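Long-range contacts in DUF1254 domain-containing protein (Vibrio parahaemolyticus, PDB 3U07), which is of unknown function, carries a signal sequence that suggests export from the cytoplasm, and joins a DUF1254 region to a DUF1214 region: residues V91-V96 and K201-T206; T351-D356 and I411-G416; L29-Y34 and E263-E268. The protein carries 2 engineered substitutions. All blocks are in the same frame, centred on the assembly; numbering follows the deposited sequence.

Contact 1: residues V91-V96 and K201-T206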
loop_
_atom_site.group_PDB
_atom_site.type_symbol
_atom_site.label_atom_id
_atom_site.label_comp_id
_atom_site.label_asym_id
_atom_site.label_seq_id
_atom_site.Cartn_x
_atom_site.Cartn_y
_atom_site.Cartn_z
ATOM N N VAL A 91 15.013 -4.317 -11.969
ATOM C CA VAL A 91 14.994 -4.704 -13.375
ATOM C C VAL A 91 16.021 -3.944 -14.221
ATOM O O VAL A 91 15.968 -3.980 -15.451
ATOM C CB VAL A 91 13.588 -4.474 -13.975
ATOM C CG1 VAL A 91 12.538 -5.239 -13.156
ATOM C CG2 VAL A 91 13.257 -2.982 -13.981
ATOM N N ALA A 92 16.956 -3.269 -13.558
ATOM C CA ALA A 92 17.985 -2.496 -14.255
ATOM C C ALA A 92 18.786 -3.312 -15.267
ATOM O O ALA A 92 18.892 -2.931 -16.427
ATOM C CB ALA A 92 18.943 -1.855 -13.247
ATOM N N ALA A 93 19.350 -4.432 -14.823
ATOM C CA ALA A 93 20.171 -5.262 -15.702
ATOM C C ALA A 93 19.349 -6.028 -16.719
ATOM O O ALA A 93 19.762 -6.193 -17.861
ATOM C CB ALA A 93 21.012 -6.234 -14.872
ATOM N N GLU A 94 18.178 -6.491 -16.296
ATOM C CA GLU A 94 17.300 -7.253 -17.169
ATOM C C GLU A 94 15.934 -7.424 -16.499
ATOM O O GLU A 94 15.782 -7.140 -15.314
ATOM C CB GLU A 94 17.914 -8.629 -17.435
ATOM C CG GLU A 94 18.118 -9.443 -16.166
ATOM C CD GLU A 94 18.598 -10.849 -16.447
ATOM O OE1 GLU A 94 18.050 -11.483 -17.368
ATOM O OE2 GLU A 94 19.511 -11.324 -15.741
ATOM N N PRO A 95 14.926 -7.890 -17.257
ATOM C CA PRO A 95 13.584 -8.091 -16.704
ATOM C C PRO A 95 13.573 -9.145 -15.608
ATOM O O PRO A 95 14.504 -9.950 -15.487
ATOM C CB PRO A 95 12.772 -8.529 -17.917
ATOM C CG PRO A 95 13.443 -7.812 -19.047
ATOM C CD PRO A 95 14.906 -8.038 -18.723
ATOM N N VAL A 96 12.504 -9.143 -14.821
ATOM C CA VAL A 96 12.346 -10.092 -13.731
ATOM C C VAL A 96 10.934 -10.647 -13.801
ATOM O O VAL A 96 9.975 -9.928 -14.092
ATOM C CB VAL A 96 12.576 -9.413 -12.361
ATOM C CG1 VAL A 96 11.598 -8.274 -12.180
ATOM C CG2 VAL A 96 12.422 -10.424 -11.241
ATOM N N LYS A 201 25.458 -8.985 -15.295
ATOM C CA LYS A 201 25.756 -8.873 -13.879
ATOM C C LYS A 201 24.790 -7.855 -13.268
ATOM O O LYS A 201 24.517 -6.813 -13.864
ATOM C CB LYS A 201 27.198 -8.401 -13.693
ATOM C CG LYS A 201 27.652 -8.301 -12.246
ATOM C CD LYS A 201 29.007 -7.612 -12.142
ATOM C CE LYS A 201 28.883 -6.221 -11.527
ATOM N NZ LYS A 201 27.916 -5.349 -12.256
ATOM N N PRO A 202 24.247 -8.153 -12.076
ATOM C CA PRO A 202 23.316 -7.234 -11.413
ATOM C C PRO A 202 23.971 -5.869 -11.220
ATOM O O PRO A 202 25.185 -5.772 -11.042
ATOM C CB PRO A 202 23.035 -7.927 -10.081
ATOM C CG PRO A 202 23.189 -9.377 -10.423
ATOM C CD PRO A 202 24.434 -9.373 -11.275
ATOM N N VAL A 203 23.170 -4.816 -11.263
ATOM C CA VAL A 203 23.702 -3.475 -11.083
ATOM C C VAL A 203 24.006 -3.229 -9.611
ATOM O O VAL A 203 23.223 -3.603 -8.735
ATOM C CB VAL A 203 22.702 -2.415 -11.590
ATOM C CG1 VAL A 203 23.192 -1.012 -11.244
ATOM C CG2 VAL A 203 22.533 -2.560 -13.095
ATOM N N GLN A 204 25.161 -2.625 -9.345
ATOM C CA GLN A 204 25.568 -2.306 -7.981
ATOM C C GLN A 204 25.500 -0.791 -7.847
ATOM O O GLN A 204 26.204 -0.066 -8.542
ATOM C CB GLN A 204 26.996 -2.791 -7.710
ATOM C CG GLN A 204 27.202 -4.297 -7.866
ATOM C CD GLN A 204 26.216 -5.113 -7.050
ATOM O OE1 GLN A 204 25.785 -4.694 -5.977
ATOM N NE2 GLN A 204 25.866 -6.294 -7.548
ATOM N N ARG A 205 24.647 -0.317 -6.949
ATOM C CA ARG A 205 24.463 1.117 -6.745
ATOM C C ARG A 205 25.231 1.668 -5.553
ATOM O O ARG A 205 25.567 0.936 -4.624
ATOM C CB ARG A 205 22.974 1.415 -6.523
ATOM C CG ARG A 205 22.050 0.986 -7.652
ATOM C CD ARG A 205 20.594 0.945 -7.194
ATOM N NE ARG A 205 19.682 0.688 -8.309
ATOM C CZ ARG A 205 19.446 -0.504 -8.842
ATOM N NH1 ARG A 205 20.044 -1.592 -8.368
ATOM N NH2 ARG A 205 18.616 -0.603 -9.867
ATOM N N THR A 206 25.512 2.965 -5.597
ATOM C CA THR A 206 26.165 3.650 -4.491
ATOM C C THR A 206 25.037 4.578 -4.024
ATOM O O THR A 206 24.681 5.546 -4.697
ATOM C CB THR A 206 27.408 4.448 -4.957
ATOM O OG1 THR A 206 27.026 5.414 -5.939
ATOM C CG2 THR A 206 28.425 3.508 -5.571
HETATM O O HOH W 1 20.148 -5.243 -11.902
#
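A92 sets its methyl group against V203 and R205, and A93 sets its own against the backbone at K201. V203 meets A92 with one branch of its side chain: CG2, which lies beside the backbone N while CG1 stands anti to it (chi1 173°), comes within 3.7 Å of A92 CB. R205 reaches the same methyl from another direction. Its chain is extended from CG to NE, and NH2 lies 3.6 Å from A92 CB, the guanidinium oblique to the methyl. The A93 methyl instead faces backbone, with its CB 3.7 Å from K201 O. No direct hydrogen bond links the two segments; one water bridges them, accepting from A93 N and from V203 N at 3.1 Å each. The polar end of R205 is held by salt bridges, NH2 to D90 and NE to D225. D90 OD1 thus pairs with the guanidinium and also accepts from the backbone N-H of A92. This small surface contact lays the loop between helices 191-195 and 215-224 against the loop that leads from strand 82-90 into strand 96-100, two strands of different sheets.

Contact 2: residues T351-D356 and I411-G416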
loop_
_atom_site.group_PDB
_atom_site.type_symbol
_atom_site.label_atom_id
_atom_site.label_comp_id
_atom_site.label_asym_id
_atom_site.label_seq_id
_atom_site.Cartn_x
_atom_site.Cartn_y
_atom_site.Cartn_z
ATOM N N THR A 351 -11.822 -4.952 12.194
ATOM C CA THR A 351 -10.835 -5.456 13.144
ATOM C C THR A 351 -10.655 -4.504 14.320
ATOM O O THR A 351 -10.745 -3.288 14.164
ATOM C CB THR A 351 -9.468 -5.666 12.437
ATOM O OG1 THR A 351 -9.658 -6.480 11.270
ATOM C CG2 THR A 351 -8.468 -6.345 13.368
ATOM N N ILE A 352 -10.387 -5.066 15.493
ATOM C CA ILE A 352 -10.205 -4.271 16.701
ATOM C C ILE A 352 -8.740 -4.083 17.076
ATOM O O ILE A 352 -7.968 -5.038 17.093
ATOM C CB ILE A 352 -10.937 -4.920 17.898
ATOM C CG1 ILE A 352 -12.428 -5.050 17.579
ATOM C CG2 ILE A 352 -10.711 -4.100 19.166
ATOM C CD1 ILE A 352 -13.086 -3.740 17.164
ATOM N N TYR A 353 -8.374 -2.842 17.386
ATOM C CA TYR A 353 -7.007 -2.504 17.772
ATOM C C TYR A 353 -7.025 -1.640 19.033
ATOM O O TYR A 353 -7.961 -0.865 19.249
ATOM C CB TYR A 353 -6.318 -1.716 16.654
ATOM C CG TYR A 353 -6.228 -2.435 15.327
ATOM C CD1 TYR A 353 -5.106 -3.200 14.998
ATOM C CD2 TYR A 353 -7.262 -2.344 14.395
ATOM C CE1 TYR A 353 -5.018 -3.854 13.771
ATOM C CE2 TYR A 353 -7.185 -2.995 13.168
ATOM C CZ TYR A 353 -6.062 -3.746 12.862
ATOM O OH TYR A 353 -5.989 -4.381 11.646
ATOM N N GLY A 354 -5.993 -1.772 19.862
ATOM C CA GLY A 354 -5.916 -0.963 21.064
ATOM C C GLY A 354 -5.316 0.379 20.692
ATOM O O GLY A 354 -4.393 0.441 19.882
ATOM N N ASN A 355 -5.829 1.463 21.260
ATOM C CA ASN A 355 -5.297 2.786 20.942
ATOM C C ASN A 355 -3.867 2.983 21.440
ATOM O O ASN A 355 -3.103 3.767 20.869
ATOM C CB ASN A 355 -6.174 3.883 21.549
ATOM C CG ASN A 355 -7.464 4.086 20.792
ATOM O OD1 ASN A 355 -8.403 3.308 20.927
ATOM N ND2 ASN A 355 -7.512 5.132 19.973
ATOM N N ASP A 356 -3.510 2.263 22.500
ATOM C CA ASP A 356 -2.193 2.380 23.116
ATOM C C ASP A 356 -1.008 1.897 22.286
ATOM O O ASP A 356 -0.019 2.614 22.151
ATOM C CB ASP A 356 -2.196 1.673 24.479
ATOM C CG ASP A 356 -2.620 0.219 24.386
ATOM O OD1 ASP A 356 -2.622 -0.469 25.428
ATOM O OD2 ASP A 356 -2.951 -0.239 23.273
ATOM N N ILE A 411 -11.182 -0.914 12.588
ATOM C CA ILE A 411 -10.819 -0.649 11.200
ATOM C C ILE A 411 -11.649 -1.551 10.296
ATOM O O ILE A 411 -11.584 -2.773 10.409
ATOM C CB ILE A 411 -9.333 -0.962 10.920
ATOM C CG1 ILE A 411 -8.426 0.041 11.640
ATOM C CG2 ILE A 411 -9.086 -0.962 9.411
ATOM C CD1 ILE A 411 -8.529 1.464 11.123
HETATM N N MSE A 412 -12.439 -0.956 9.410
HETATM C CA MSE A 412 -13.237 -1.748 8.486
HETATM C C MSE A 412 -12.511 -1.752 7.137
HETATM O O MSE A 412 -12.068 -0.709 6.651
HETATM C CB MSE A 412 -14.641 -1.158 8.333
HETATM C CG MSE A 412 -15.614 -2.080 7.602
HETATM SE SE MSE A 412 -17.470 -1.498 7.723
HETATM C CE MSE A 412 -17.510 -1.151 9.612
ATOM N N ARG A 413 -12.366 -2.933 6.548
ATOM C CA ARG A 413 -11.683 -3.053 5.266
ATOM C C ARG A 413 -12.627 -3.550 4.177
ATOM O O ARG A 413 -13.470 -4.418 4.412
ATOM C CB ARG A 413 -10.471 -3.981 5.409
ATOM C CG ARG A 413 -9.387 -3.403 6.316
ATOM C CD ARG A 413 -8.157 -4.288 6.375
ATOM N NE ARG A 413 -7.041 -3.613 7.042
ATOM C CZ ARG A 413 -6.796 -3.667 8.348
ATOM N NH1 ARG A 413 -7.582 -4.370 9.149
ATOM N NH2 ARG A 413 -5.761 -3.009 8.855
ATOM N N PHE A 414 -12.490 -2.976 2.988
ATOM C CA PHE A 414 -13.339 -3.339 1.858
ATOM C C PHE A 414 -12.477 -3.744 0.662
ATOM O O PHE A 414 -11.641 -2.972 0.189
ATOM C CB PHE A 414 -14.232 -2.157 1.465
ATOM C CG PHE A 414 -14.913 -1.485 2.629
ATOM C CD1 PHE A 414 -14.214 -0.602 3.448
ATOM C CD2 PHE A 414 -16.263 -1.720 2.895
ATOM C CE1 PHE A 414 -14.845 0.042 4.514
ATOM C CE2 PHE A 414 -16.910 -1.081 3.962
ATOM C CZ PHE A 414 -16.200 -0.198 4.771
ATOM N N TYR A 415 -12.692 -4.960 0.180
ATOM C CA TYR A 415 -11.946 -5.487 -0.956
ATOM C C TYR A 415 -12.884 -5.601 -2.150
ATOM O O TYR A 415 -13.817 -6.400 -2.136
ATOM C CB TYR A 415 -11.379 -6.854 -0.589
ATOM C CG TYR A 415 -10.446 -6.802 0.597
ATOM C CD1 TYR A 415 -9.077 -6.582 0.427
ATOM C CD2 TYR A 415 -10.934 -6.932 1.892
ATOM C CE1 TYR A 415 -8.220 -6.494 1.522
ATOM C CE2 TYR A 415 -10.088 -6.842 2.992
ATOM C CZ TYR A 415 -8.735 -6.623 2.803
ATOM O OH TYR A 415 -7.904 -6.525 3.893
ATOM N N GLY A 416 -12.635 -4.792 -3.174
ATOM C CA GLY A 416 -13.478 -4.805 -4.353
ATOM C C GLY A 416 -14.672 -3.893 -4.134
ATOM O O GLY A 416 -15.777 -4.162 -4.612
HETATM O O HOH W 2 -10.574 -5.159 9.182
#
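R413 grips the hydroxyl of Y353 end-on with both terminal nitrogens, NH1 at 3.0 Å and NH2 at 3.1 Å from Y353 OH. Both bonds are bent, with N-H...O angles of 148° for NH1 and 140° for NH2. The oxygen sits at the guanidinium edge, close to its plane, while the tyrosine ring is turned 70° from that plane. Two N-H groups thus converge on one phenol oxygen, which is also hydrogen-bonded to the carbonyl of I78, so the buried hydroxyl is shared between R413 and the I78 carbonyl, its strongest polar partner. A water ties the side chains back to the sheet: it donates to I411 O, accepts from R413 NH1 and lies 2.6 Å from T351 OG1.

The backbones are joined by a reciprocal pair of bonds between T351 and I411, T351 N to I411 O at 2.8 Å and I411 N to T351 O at 2.9 Å. Aliphatic atoms of I411 pack against both flat groups. I411 CG1 lies 3.6 Å from Y353 CE2, the two side chains crossing at about a right angle, and I411 CG2 sits 3.6 Å above the guanidinium plane of R413, over its centre. The flat cation is thus covered on one face by an aliphatic branch and bonded at its edge by the phenol. T351 and I411 form an antiparallel hydrogen-bonded pair joining strands 347-354 and 408-417, the two inner strands of a four-stranded antiparallel sheet in the DUF1214 region.

Contact 3: residues L29-Y34 and E263-E268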
loop_
_atom_site.group_PDB
_atom_site.type_symbol
_atom_site.label_atom_id
_atom_site.label_comp_id
_atom_site.label_asym_id
_atom_site.label_seq_id
_atom_site.Cartn_x
_atom_site.Cartn_y
_atom_site.Cartn_z
ATOM N N LEU A 29 8.024 28.328 -7.075
ATOM C CA LEU A 29 8.466 27.218 -7.910
ATOM C C LEU A 29 9.184 26.185 -7.053
ATOM O O LEU A 29 8.948 24.984 -7.189
ATOM C CB LEU A 29 9.389 27.721 -9.026
ATOM C CG LEU A 29 9.657 26.745 -10.175
ATOM C CD1 LEU A 29 8.334 26.238 -10.736
ATOM C CD2 LEU A 29 10.462 27.439 -11.264
ATOM N N ALA A 30 10.045 26.660 -6.156
ATOM C CA ALA A 30 10.793 25.770 -5.271
ATOM C C ALA A 30 9.849 24.926 -4.411
ATOM O O ALA A 30 10.110 23.748 -4.168
ATOM C CB ALA A 30 11.737 26.580 -4.383
ATOM N N GLU A 31 8.752 25.524 -3.954
ATOM C CA GLU A 31 7.785 24.793 -3.139
ATOM C C GLU A 31 7.142 23.680 -3.962
ATOM O O GLU A 31 7.009 22.544 -3.503
ATOM C CB GLU A 31 6.681 25.722 -2.626
ATOM C CG GLU A 31 5.633 24.995 -1.787
ATOM C CD GLU A 31 4.501 25.902 -1.330
ATOM O OE1 GLU A 31 4.655 27.136 -1.405
ATOM O OE2 GLU A 31 3.460 25.378 -0.883
ATOM N N ASP A 32 6.729 24.013 -5.181
ATOM C CA ASP A 32 6.110 23.019 -6.040
ATOM C C ASP A 32 7.130 21.952 -6.433
ATOM O O ASP A 32 6.790 20.781 -6.540
ATOM C CB ASP A 32 5.524 23.678 -7.292
ATOM C CG ASP A 32 4.362 24.605 -6.975
ATOM O OD1 ASP A 32 3.645 24.350 -5.985
ATOM O OD2 ASP A 32 4.155 25.578 -7.726
ATOM N N ALA A 33 8.380 22.357 -6.640
ATOM C CA ALA A 33 9.427 21.406 -7.012
ATOM C C ALA A 33 9.586 20.368 -5.912
ATOM O O ALA A 33 9.646 19.172 -6.181
ATOM C CB ALA A 33 10.755 22.135 -7.249
ATOM N N TYR A 34 9.647 20.821 -4.662
ATOM C CA TYR A 34 9.791 19.885 -3.565
ATOM C C TYR A 34 8.564 18.977 -3.438
ATOM O O TYR A 34 8.699 17.781 -3.176
ATOM C CB TYR A 34 10.004 20.611 -2.237
ATOM C CG TYR A 34 10.011 19.650 -1.071
ATOM C CD1 TYR A 34 11.131 18.866 -0.796
ATOM C CD2 TYR A 34 8.872 19.466 -0.291
ATOM C CE1 TYR A 34 11.112 17.916 0.228
ATOM C CE2 TYR A 34 8.844 18.516 0.735
ATOM C CZ TYR A 34 9.963 17.749 0.986
ATOM O OH TYR A 34 9.929 16.822 2.001
ATOM N N GLU A 263 11.586 22.914 0.559
ATOM C CA GLU A 263 11.236 21.815 1.448
ATOM C C GLU A 263 10.443 22.342 2.640
ATOM O O GLU A 263 9.452 21.738 3.052
ATOM C CB GLU A 263 12.496 21.103 1.949
ATOM C CG GLU A 263 12.205 19.933 2.867
ATOM C CD GLU A 263 13.448 19.157 3.256
ATOM O OE1 GLU A 263 14.563 19.563 2.862
ATOM O OE2 GLU A 263 13.304 18.136 3.962
ATOM N N LYS A 264 10.875 23.473 3.188
ATOM C CA LYS A 264 10.197 24.049 4.345
ATOM C C LYS A 264 8.750 24.419 4.029
ATOM O O LYS A 264 7.835 23.948 4.697
ATOM C CB LYS A 264 10.945 25.281 4.854
ATOM C CG LYS A 264 10.972 25.382 6.374
ATOM C CD LYS A 264 10.933 26.825 6.837
ATOM C CE LYS A 264 11.320 26.964 8.309
ATOM N NZ LYS A 264 10.444 26.204 9.245
ATOM N N LYS A 265 8.538 25.256 3.016
ATOM C CA LYS A 265 7.177 25.642 2.647
ATOM C C LYS A 265 6.393 24.437 2.125
ATOM O O LYS A 265 5.205 24.279 2.414
ATOM C CB LYS A 265 7.193 26.748 1.587
ATOM C CG LYS A 265 7.595 28.121 2.114
ATOM C CD LYS A 265 7.525 29.186 1.020
ATOM C CE LYS A 265 6.315 30.099 1.187
ATOM N NZ LYS A 265 5.041 29.335 1.307
ATOM N N GLY A 266 7.065 23.585 1.358
ATOM C CA GLY A 266 6.416 22.405 0.817
ATOM C C GLY A 266 5.806 21.531 1.897
ATOM O O GLY A 266 4.626 21.178 1.815
HETATM N N MSE A 267 6.604 21.177 2.907
HETATM C CA MSE A 267 6.126 20.341 4.008
HETATM C C MSE A 267 4.987 21.020 4.765
HETATM O O MSE A 267 3.998 20.372 5.108
HETATM C CB MSE A 267 7.252 20.020 4.995
HETATM C CG MSE A 267 8.089 18.798 4.646
HETATM SE SE MSE A 267 7.037 17.192 4.278
HETATM C CE MSE A 267 6.168 16.955 5.992
ATOM N N GLU A 268 5.131 22.316 5.038
ATOM C CA GLU A 268 4.085 23.051 5.745
ATOM C C GLU A 268 2.777 22.859 4.989
ATOM O O GLU A 268 1.764 22.478 5.567
ATOM C CB GLU A 268 4.421 24.547 5.818
ATOM C CG GLU A 268 5.547 24.893 6.780
ATOM C CD GLU A 268 5.954 26.361 6.722
ATOM O OE1 GLU A 268 6.932 26.727 7.401
ATOM O OE2 GLU A 268 5.305 27.151 6.001
#
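Y34 lays one face of its ring on E263, and this aromatic contact dominates the crossing of the two helices. E263 CA stands over that face, 3.7 Å from the ring centroid and 17° off the normal, in a CH-pi contact displaced toward the rim. The extended glutamate chain carries on across the same face, with CG 3.5 Å from Y34 CE1, and its carboxylate plane is only 19° from the ring plane. In Y34 itself CG stands anti to the backbone N, directing the CB-CG bond at the 263-268 helix.

At the ring edge the contact is Met-aromatic. Selenomethionine M267 places SE 5.4 Å from the centroid of the Y34 ring, and SE is 3.7 Å from Y34 OH. Separately, M267 CG packs against Y34 CE2 at 4.0 Å; the M267 chain bends at chi2 and chi3.

Close approach of the backbones comes from a glycine. The axes of segments 29-34 and 263-268 pass 7.7 Å apart at a crossing angle of -64°, with G266 facing the first helix; a CB there would collide with Y34 CD2. Helix 26-52 thus crosses helix 253-273 with a glycine at the contact point, and W215 of helix 215-224 joins them, meeting the Y34 ring edge-to-face and touching E263.

The charged interaction lies to the other side of the glycine from the selenomethionine. E31, extended beyond CG, passes G266 with its CG 3.7 Å from G266 N, and its OE1 forms a rather long salt bridge of 3.5 Å with K265 NZ. The lysine crosses the glutamate at about a right angle, and bends at chi3 and chi4 bring its ammonium group back toward the carboxylate.

In the fold
The three contacts are separate in space, and none touches another. Contact 3 joins residues far apart in sequence, and the chain between its helices includes both segments of contact 1; the centres of these two are 32 Å apart. Contact 2 opens only after both have closed and lies in the DUF1214 region, about 22 Å from contact 3 and 24 Å from contact 1 between nearest atoms. Contacts 1 and 2 fall on opposite sides of the chain's centre, their own centres 38 Å apart. They also differ in setting: contact 2 is buried between strands, contact 3 partly buried between helices, and contact 1 lies between surface loops.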